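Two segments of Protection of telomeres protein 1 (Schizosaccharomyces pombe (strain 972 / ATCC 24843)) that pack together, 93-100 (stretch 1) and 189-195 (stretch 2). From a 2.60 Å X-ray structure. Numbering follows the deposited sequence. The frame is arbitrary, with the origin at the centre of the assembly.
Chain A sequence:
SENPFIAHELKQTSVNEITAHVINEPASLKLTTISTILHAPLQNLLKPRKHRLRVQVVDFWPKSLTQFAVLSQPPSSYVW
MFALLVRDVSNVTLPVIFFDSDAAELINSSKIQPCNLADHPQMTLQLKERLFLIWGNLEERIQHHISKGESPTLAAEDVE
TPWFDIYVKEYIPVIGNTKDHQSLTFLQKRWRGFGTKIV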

ATOM      1  N   THR A  93      12.866  -2.787   2.382  1.00 40.73           N
ATOM      2  CA  THR A  93      11.521  -2.237   2.322  1.00 38.58           C
ATOM      3  C   THR A  93      11.103  -1.959   0.880  1.00 39.08           C
ATOM      4  O   THR A  93      11.941  -1.831  -0.008  1.00 39.63           O
ATOM      5  CB  THR A  93      11.369  -0.999   3.219  1.00 34.90           C
ATOM      6  OG1 THR A  93      12.211   0.052   2.748  1.00 37.91           O
ATOM      7  CG2 THR A  93      11.667  -1.276   4.674  1.00 32.37           C
ATOM      8  N   LEU A  94       9.785  -1.869   0.673  1.00 37.94           N
ATOM      9  CA  LEU A  94       9.195  -1.543  -0.612  1.00 37.63           C
ATOM     10  C   LEU A  94       7.939  -0.707  -0.362  1.00 37.41           C
ATOM     11  O   LEU A  94       7.138  -1.055   0.508  1.00 36.77           O
ATOM     12  CB  LEU A  94       8.872  -2.854  -1.340  1.00 35.92           C
ATOM     13  CG  LEU A  94       8.525  -2.733  -2.823  1.00 36.23           C
ATOM     14  CD1 LEU A  94       9.774  -2.481  -3.656  1.00 37.00           C
ATOM     15  CD2 LEU A  94       7.809  -3.982  -3.311  1.00 34.78           C
ATOM     16  N   PRO A  95       7.754   0.438  -1.068  1.00 36.62           N
ATOM     17  CA  PRO A  95       6.505   1.194  -1.005  1.00 33.02           C
ATOM     18  C   PRO A  95       5.484   0.600  -1.971  1.00 32.31           C
ATOM     19  O   PRO A  95       5.702   0.569  -3.180  1.00 35.92           O
ATOM     20  CB  PRO A  95       6.934   2.610  -1.416  1.00 34.27           C
ATOM     21  CG  PRO A  95       8.104   2.391  -2.358  1.00 36.32           C
ATOM     22  CD  PRO A  95       8.752   1.085  -1.938  1.00 37.77           C
ATOM     23  N   VAL A  96       4.382   0.111  -1.406  1.00 29.04           N
ATOM     24  CA  VAL A  96       3.316  -0.543  -2.145  1.00 29.59           C
ATOM     25  C   VAL A  96       2.094   0.377  -2.117  1.00 29.21           C
ATOM     26  O   VAL A  96       1.570   0.708  -1.050  1.00 27.66           O
ATOM     27  CB  VAL A  96       3.007  -1.929  -1.540  1.00 28.69           C
ATOM     28  CG1 VAL A  96       1.824  -2.604  -2.217  1.00 28.88           C
ATOM     29  CG2 VAL A  96       4.227  -2.843  -1.535  1.00 29.13           C
ATOM     30  N   ILE A  97       1.656   0.800  -3.305  1.00 29.32           N
ATOM     31  CA  ILE A  97       0.556   1.741  -3.436  1.00 29.83           C
ATOM     32  C   ILE A  97      -0.760   0.972  -3.515  1.00 29.56           C
ATOM     33  O   ILE A  97      -0.897   0.044  -4.312  1.00 30.82           O
ATOM     34  CB  ILE A  97       0.752   2.641  -4.673  1.00 30.52           C
ATOM     35  CG1 ILE A  97       1.986   3.535  -4.543  1.00 31.30           C
ATOM     36  CG2 ILE A  97      -0.501   3.458  -4.955  1.00 30.89           C
ATOM     37  CD1 ILE A  97       2.456   4.124  -5.859  1.00 31.97           C
ATOM     38  N   PHE A  98      -1.726   1.384  -2.685  1.00 28.62           N
ATOM     39  CA  PHE A  98      -3.106   0.951  -2.817  1.00 28.64           C
ATOM     40  C   PHE A  98      -3.944   2.110  -3.353  1.00 29.49           C
ATOM     41  O   PHE A  98      -4.075   3.150  -2.707  1.00 28.34           O
ATOM     42  CB  PHE A  98      -3.639   0.385  -1.498  1.00 27.72           C
ATOM     43  CG  PHE A  98      -3.048  -0.956  -1.152  1.00 27.84           C
ATOM     44  CD1 PHE A  98      -1.850  -1.042  -0.455  1.00 27.91           C
ATOM     45  CD2 PHE A  98      -3.660  -2.137  -1.560  1.00 28.37           C
ATOM     46  CE1 PHE A  98      -1.290  -2.276  -0.160  1.00 28.55           C
ATOM     47  CE2 PHE A  98      -3.099  -3.372  -1.260  1.00 28.33           C
ATOM     48  CZ  PHE A  98      -1.916  -3.438  -0.558  1.00 28.51           C
ATOM     49  N   PHE A  99      -4.507   1.899  -4.542  1.00 31.06           N
ATOM     50  CA  PHE A  99      -5.237   2.911  -5.282  1.00 30.30           C
ATOM     51  C   PHE A  99      -6.596   2.340  -5.683  1.00 31.28           C
ATOM     52  O   PHE A  99      -6.700   1.161  -6.033  1.00 30.13           O
ATOM     53  CB  PHE A  99      -4.412   3.324  -6.505  1.00 32.23           C
ATOM     54  CG  PHE A  99      -5.008   4.421  -7.349  1.00 33.88           C
ATOM     55  CD1 PHE A  99      -5.132   5.709  -6.850  1.00 34.37           C
ATOM     56  CD2 PHE A  99      -5.440   4.174  -8.645  1.00 36.39           C
ATOM     57  CE1 PHE A  99      -5.686   6.724  -7.621  1.00 35.02           C
ATOM     58  CE2 PHE A  99      -5.994   5.189  -9.416  1.00 36.87           C
ATOM     59  CZ  PHE A  99      -6.113   6.463  -8.905  1.00 35.21           C
ATOM     60  N   ASP A 100      -7.632   3.182  -5.575  1.00 30.34           N
ATOM     61  CA  ASP A 100      -8.937   2.947  -6.178  1.00 32.37           C
ATOM     62  C   ASP A 100      -9.465   1.552  -5.825  1.00 32.26           C
ATOM     63  O   ASP A 100      -9.597   1.223  -4.649  1.00 32.29           O
ATOM     64  CB  ASP A 100      -8.914   3.264  -7.678  1.00 34.80           C
ATOM     65  CG  ASP A 100     -10.271   3.643  -8.245  1.00 37.60           C
ATOM     66  OD1 ASP A 100     -11.271   3.567  -7.493  1.00 38.64           O
ATOM     67  OD2 ASP A 100     -10.319   4.016  -9.436  1.00 42.75           O
ATOM     68  N   LYS A 189      10.210   3.089 -11.318  1.00 63.49           N
ATOM     69  CA  LYS A 189       9.259   2.007 -11.120  1.00 61.30           C
ATOM     70  C   LYS A 189       8.388   2.302  -9.901  1.00 56.01           C
ATOM     71  O   LYS A 189       8.843   2.910  -8.934  1.00 57.47           O
ATOM     72  CB  LYS A 189       9.981   0.662 -10.997  1.00 63.41           C
ATOM     73  CG  LYS A 189      10.559   0.117 -12.297  1.00 69.32           C
ATOM     74  CD  LYS A 189      11.201  -1.245 -12.140  1.00 69.54           C
ATOM     75  CE  LYS A 189      11.369  -2.003 -13.440  1.00 73.13           C
ATOM     76  NZ  LYS A 189      10.089  -2.565 -13.933  1.00 72.41           N
ATOM     77  N   ARG A 190       7.123   1.871  -9.984  1.00 49.76           N
ATOM     78  CA  ARG A 190       6.173   1.911  -8.884  1.00 47.45           C
ATOM     79  C   ARG A 190       5.619   0.504  -8.668  1.00 45.04           C
ATOM     80  O   ARG A 190       5.587  -0.302  -9.596  1.00 44.79           O
ATOM     81  CB  ARG A 190       5.025   2.874  -9.210  1.00 46.44           C
ATOM     82  CG  ARG A 190       5.133   4.261  -8.587  1.00 47.00           C
ATOM     83  CD  ARG A 190       6.512   4.882  -8.668  1.00 52.50           C
ATOM     84  NE  ARG A 190       6.555   6.292  -8.317  1.00 56.88           N
ATOM     85  CZ  ARG A 190       7.635   7.055  -8.433  1.00 61.16           C
ATOM     86  NH1 ARG A 190       8.766   6.543  -8.891  1.00 62.65           N
ATOM     87  NH2 ARG A 190       7.579   8.332  -8.096  1.00 66.29           N
ATOM     88  N   TRP A 191       5.180   0.223  -7.435  1.00 41.20           N
ATOM     89  CA  TRP A 191       4.526  -1.035  -7.109  1.00 39.25           C
ATOM     90  C   TRP A 191       3.119  -0.772  -6.586  1.00 37.68           C
ATOM     91  O   TRP A 191       2.902   0.156  -5.810  1.00 37.99           O
ATOM     92  CB  TRP A 191       5.338  -1.830  -6.085  1.00 38.45           C
ATOM     93  CG  TRP A 191       6.670  -2.260  -6.606  1.00 39.59           C
ATOM     94  CD1 TRP A 191       6.984  -3.457  -7.182  1.00 40.13           C
ATOM     95  CD2 TRP A 191       7.873  -1.474  -6.617  1.00 40.85           C
ATOM     96  NE1 TRP A 191       8.303  -3.471  -7.547  1.00 42.58           N
ATOM     97  CE2 TRP A 191       8.876  -2.270  -7.211  1.00 42.87           C
ATOM     98  CE3 TRP A 191       8.201  -0.184  -6.184  1.00 40.96           C
ATOM     99  CZ2 TRP A 191      10.183  -1.813  -7.377  1.00 44.29           C
ATOM    100  CZ3 TRP A 191       9.492   0.269  -6.351  1.00 42.52           C
ATOM    101  CH2 TRP A 191      10.469  -0.538  -6.938  1.00 44.49           C
ATOM    102  N   ARG A 192       2.183  -1.635  -6.989  1.00 37.60           N
ATOM    103  CA  ARG A 192       0.784  -1.483  -6.633  1.00 35.82           C
ATOM    104  C   ARG A 192       0.250  -2.791  -6.055  1.00 35.27           C
ATOM    105  O   ARG A 192       0.319  -3.831  -6.705  1.00 37.24           O
ATOM    106  CB  ARG A 192      -0.009  -1.058  -7.869  1.00 36.41           C
ATOM    107  CG  ARG A 192      -0.283   0.436  -7.938  1.00 36.79           C
ATOM    108  CD  ARG A 192      -1.775   0.668  -7.860  1.00 35.34           C
ATOM    109  NE  ARG A 192      -2.312   1.107  -9.138  1.00 37.42           N
ATOM    110  CZ  ARG A 192      -3.512   0.792  -9.615  1.00 37.43           C
ATOM    111  NH1 ARG A 192      -4.319  -0.009  -8.939  1.00 35.92           N
ATOM    112  NH2 ARG A 192      -3.895   1.273 -10.783  1.00 41.17           N
ATOM    113  N   GLY A 193      -0.293  -2.721  -4.834  1.00 33.10           N
ATOM    114  CA  GLY A 193      -0.928  -3.873  -4.215  1.00 32.18           C
ATOM    115  C   GLY A 193      -2.210  -4.259  -4.946  1.00 33.29           C
ATOM    116  O   GLY A 193      -2.851  -3.405  -5.560  1.00 33.88           O
ATOM    117  N   PHE A 194      -2.565  -5.549  -4.876  1.00 33.80           N
ATOM    118  CA  PHE A 194      -3.821  -6.040  -5.422  1.00 36.58           C
ATOM    119  C   PHE A 194      -4.092  -7.458  -4.922  1.00 37.66           C
ATOM    120  O   PHE A 194      -3.209  -8.102  -4.358  1.00 38.60           O
ATOM    121  CB  PHE A 194      -3.791  -6.013  -6.954  1.00 38.39           C
ATOM    122  CG  PHE A 194      -2.936  -7.088  -7.576  1.00 40.39           C
ATOM    123  CD1 PHE A 194      -1.568  -6.912  -7.723  1.00 40.04           C
ATOM    124  CD2 PHE A 194      -3.502  -8.281  -8.006  1.00 41.76           C
ATOM    125  CE1 PHE A 194      -0.786  -7.903  -8.294  1.00 44.78           C
ATOM    126  CE2 PHE A 194      -2.719  -9.275  -8.571  1.00 44.49           C
ATOM    127  CZ  PHE A 194      -1.362  -9.083  -8.717  1.00 48.38           C
ATOM    128  N   GLY A 195      -5.323  -7.933  -5.157  1.00 40.65           N
ATOM    129  CA  GLY A 195      -5.721  -9.308  -4.892  1.00 42.27           C
ATOM    130  C   GLY A 195      -5.539  -9.699  -3.427  1.00 41.48           C
ATOM    131  O   GLY A 195      -5.143 -10.821  -3.118  1.00 44.57           O
TER

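Two strands far apart in sequence meet here side by side and run in the same general direction, their axes crossing at 55°. The pairing is short: the backbones bond around one residue, and side chains carry the contact beyond it. Together the stretches bury 501 Å² of surface.

Thr 93 lies out of reach, so the contact begins at Leu 94. Its side chain points toward stretch 2, and with chi1 in t and chi2 in p it lays CD1 over the indole of Trp 191. Leu 94 CD1 sits 3.5 Å from the centroid of the Trp 191 six-membered ring, almost on the ring normal, a CH-pi contact in which a compact aliphatic group meets a broad flat surface. Trp 191, in the m rotamer, has 102 Å² covered by stretch 1, more than any other residue in the pair. Pro 95 adds a looser apolar contact to the same indole, its CD 4.5 Å from CE3 of Trp 191.

Val 96 shares a face of the sheet with Trp 191. Its branched side chain stays short, and Val 96 CG1 comes within 3.4 Å of Gly 193 N, packing against backbone.

Ile 97 is the centre of the pairing. Ile 97 N donates to Trp 191 O at 2.9 Å, nearly straight at 169°, and Ile 97 O accepts from Gly 193 N, also at 2.9 Å but more bent. One residue thus bonds to both neighbours of Arg 192, the signature of a parallel bridge. The same Ile 97 O lies 3.2 Å from Arg 192 CA in a CA-H...O contact. On the face shared with Arg 192, the Ile 97 side chain packs CB 4.1 Å from Arg 192 CG and extends CD1 to within 3.8 Å of Arg 190 CG. Both arginines here offer their aliphatic portions to the isoleucine, while their guanidinium groups find hydrogen bonds elsewhere in the structure.

Phe 98 starts away from stretch 2, yet its ring comes back to cover Gly 193, whose CA stands 4.1 Å from the Phe 98 ring centroid over one face. Glycine suits this place because it has no CB: an ideal CB on Gly 193 would fall 2.3 Å from Phe 98 CZ, a clash, and 3.2 Å from Val 96 CG1.

Phe 99 points toward stretch 2 and closes the contact, its CD2 lying over one face of the Arg 192 guanidinium, 3.9 Å from NH2 of Arg 192. Asp 100 makes no contact. The rule is economical: two backbone hydrogen bonds set the register, a glycine makes room for one aromatic ring, and a tryptophan supplies a platform for leucine.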